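Local structure of alcohol oxidase (Myceliophthora thermophila, 6F74) at residues R315-P320 with V404-F409. The protein binds FAD and probably acts as a VAO-type flavoprotein oxidase of the oxygen-dependent FAD-linked oxidoreductase family. Sequence-based numbering, arbitrary orientation.
Sequences RLAIAP and VITSTF
Segments 315-320 and 404-409 run antiparallel, their short axes 4.8 Å apart, and Arg315–Thr408, Ala317–Thr406 and Ala319–Val404 are hydrogen-bonded pairs, each closed by two N-H...O bonds. In the middle pair Thr406 N gives to Ala317 O over 2.9 Å, the donor lying in the carbonyl plane. CA-H groups of the non-hydrogen-bonded residues add weaker contacts, such as Ile405 CA to Ala317 O.

One face carries Leu316, Ile318, Ile405 and Ser407. Ile405 lies side by side with both aliphatic neighbours, its two branches dividing the work: CG2 meets Leu316 CD1 at 3.9 Å, while CG1 meets Ile318 CG2 at 4.1 Å. Leu316 CD1 also lies 3.4 Å from Thr406 O. Leu337 and Leu330 of helix 328-346 cover Leu316 and Ile318, and Met393 of helix 382-396 also reaches Leu316. Ser407 OG is hydrogen-bonded to His314 NE2.

The other face carries Arg315, Ala317, Ala319, Val404, Thr406 and Thr408; of these Arg315, Val404, Thr406 and Thr408 are exposed. Thr406 OG1 sits between its backbone N and carbonyl carbon (chi1 51°), 3.4 Å from Ala317 CB. A water joins it to the neighbouring pair, donating to Arg315 O at 2.9 Å and hydrogen-bonding Thr406 OG1. Arg315 meets Thr408 OG1 through CB at 3.6 Å, but its end leads away, and NE forms a salt bridge with Glu422.

Strand 403-412 is an outermost strand of a seven-stranded antiparallel sheet, and 311-320 lies between it and 370-378, where Leu316 and Ile318 pair with His373 and Tyr371. Helices pack on one face, consistent with the substrate domain of VAO-type flavoproteins.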
loop_
_atom_site.group_PDB
_atom_site.type_symbol
_atom_site.label_atom_id
_atom_site.label_comp_id
_atom_site.label_asym_id
_atom_site.label_seq_id
_atom_site.Cartn_x
_atom_site.Cartn_y
_atom_site.Cartn_z
ATOM N N ARG A 315 -12.120 7.096 20.330
ATOM C CA ARG A 315 -10.721 7.462 20.509
ATOM C C ARG A 315 -10.211 6.933 21.843
ATOM O O ARG A 315 -10.723 7.302 22.890
ATOM C CB ARG A 315 -10.547 8.975 20.371
ATOM C CG ARG A 315 -10.770 9.476 18.925
ATOM C CD ARG A 315 -9.544 9.238 18.021
ATOM N NE ARG A 315 -9.675 9.967 16.733
ATOM C CZ ARG A 315 -9.048 11.120 16.419
ATOM N NH1 ARG A 315 -8.194 11.745 17.260
ATOM N NH2 ARG A 315 -9.225 11.673 15.213
ATOM N N LEU A 316 -9.208 6.073 21.805
ATOM C CA LEU A 316 -8.667 5.469 23.028
ATOM C C LEU A 316 -7.209 5.823 23.142
ATOM O O LEU A 316 -6.507 5.756 22.163
ATOM C CB LEU A 316 -8.790 3.935 23.001
ATOM C CG LEU A 316 -8.214 3.143 24.206
ATOM C CD1 LEU A 316 -9.045 3.360 25.466
ATOM C CD2 LEU A 316 -8.157 1.663 23.877
ATOM N N ALA A 317 -6.753 6.146 24.338
ATOM C CA ALA A 317 -5.353 6.399 24.575
ATOM C C ALA A 317 -4.948 5.835 25.924
ATOM O O ALA A 317 -5.680 5.962 26.911
ATOM C CB ALA A 317 -5.055 7.885 24.511
ATOM N N ILE A 318 -3.783 5.215 25.938
ATOM C CA ILE A 318 -3.269 4.481 27.090
ATOM C C ILE A 318 -1.819 4.888 27.280
ATOM O O ILE A 318 -1.033 4.788 26.336
ATOM C CB ILE A 318 -3.271 2.948 26.857
ATOM C CG1 ILE A 318 -4.633 2.462 26.372
ATOM C CG2 ILE A 318 -2.811 2.231 28.110
ATOM C CD1 ILE A 318 -4.684 1.019 25.954
ATOM N N ALA A 319 -1.470 5.279 28.495
ATOM C CA ALA A 319 -0.101 5.606 28.826
ATOM C C ALA A 319 0.264 5.078 30.192
ATOM O O ALA A 319 -0.620 4.977 31.044
ATOM C CB ALA A 319 0.086 7.118 28.835
ATOM N N PRO A 320 1.570 4.791 30.421
ATOM C CA PRO A 320 2.051 4.386 31.723
ATOM C C PRO A 320 1.895 5.465 32.752
ATOM O O PRO A 320 2.099 6.623 32.444
ATOM C CB PRO A 320 3.550 4.124 31.507
ATOM C CG PRO A 320 3.920 4.764 30.257
ATOM C CD PRO A 320 2.650 4.781 29.424
ATOM N N VAL A 404 -2.781 5.364 32.753
ATOM C CA VAL A 404 -3.737 6.437 32.475
ATOM C C VAL A 404 -4.451 6.130 31.158
ATOM O O VAL A 404 -3.809 5.997 30.114
ATOM C CB VAL A 404 -3.038 7.798 32.364
ATOM C CG1 VAL A 404 -4.060 8.912 32.111
ATOM C CG2 VAL A 404 -2.193 8.081 33.623
ATOM N N ILE A 405 -5.766 6.017 31.199
ATOM C CA ILE A 405 -6.572 5.573 30.062
ATOM C C ILE A 405 -7.684 6.584 29.794
ATOM O O ILE A 405 -8.416 6.926 30.695
ATOM C CB ILE A 405 -7.208 4.194 30.332
ATOM C CG1 ILE A 405 -6.125 3.124 30.393
ATOM C CG2 ILE A 405 -8.213 3.814 29.238
ATOM C CD1 ILE A 405 -6.577 1.812 30.997
ATOM N N THR A 406 -7.808 7.020 28.550
ATOM C CA THR A 406 -8.819 7.974 28.159
ATOM C C THR A 406 -9.578 7.395 26.998
ATOM O O THR A 406 -9.019 6.690 26.153
ATOM C CB THR A 406 -8.244 9.346 27.753
ATOM O OG1 THR A 406 -7.214 9.175 26.787
ATOM C CG2 THR A 406 -7.682 10.058 28.952
ATOM N N SER A 407 -10.857 7.721 26.954
ATOM C CA SER A 407 -11.781 7.048 26.072
ATOM C C SER A 407 -12.873 8.012 25.739
ATOM O O SER A 407 -13.587 8.433 26.639
ATOM C CB SER A 407 -12.370 5.822 26.796
ATOM O OG SER A 407 -13.243 5.133 25.954
ATOM N N THR A 408 -13.010 8.380 24.472
ATOM C CA THR A 408 -14.071 9.286 24.055
ATOM C C THR A 408 -14.731 8.813 22.780
ATOM O O THR A 408 -14.153 8.046 22.015
ATOM C CB THR A 408 -13.528 10.706 23.847
ATOM O OG1 THR A 408 -12.575 10.716 22.767
ATOM C CG2 THR A 408 -12.874 11.220 25.110
ATOM N N PHE A 409 -15.946 9.299 22.552
ATOM C CA PHE A 409 -16.737 8.941 21.384
ATOM C C PHE A 409 -17.172 10.194 20.665
ATOM O O PHE A 409 -17.456 11.197 21.302
ATOM C CB PHE A 409 -17.967 8.151 21.784
ATOM C CG PHE A 409 -17.643 6.846 22.464
ATOM C CD1 PHE A 409 -17.407 6.803 23.828
ATOM C CD2 PHE A 409 -17.570 5.676 21.743
ATOM C CE1 PHE A 409 -17.099 5.616 24.454
ATOM C CE2 PHE A 409 -17.272 4.476 22.359
ATOM C CZ PHE A 409 -17.032 4.441 23.720
HETATM O O HOH W 1 -9.097 9.226 24.272
#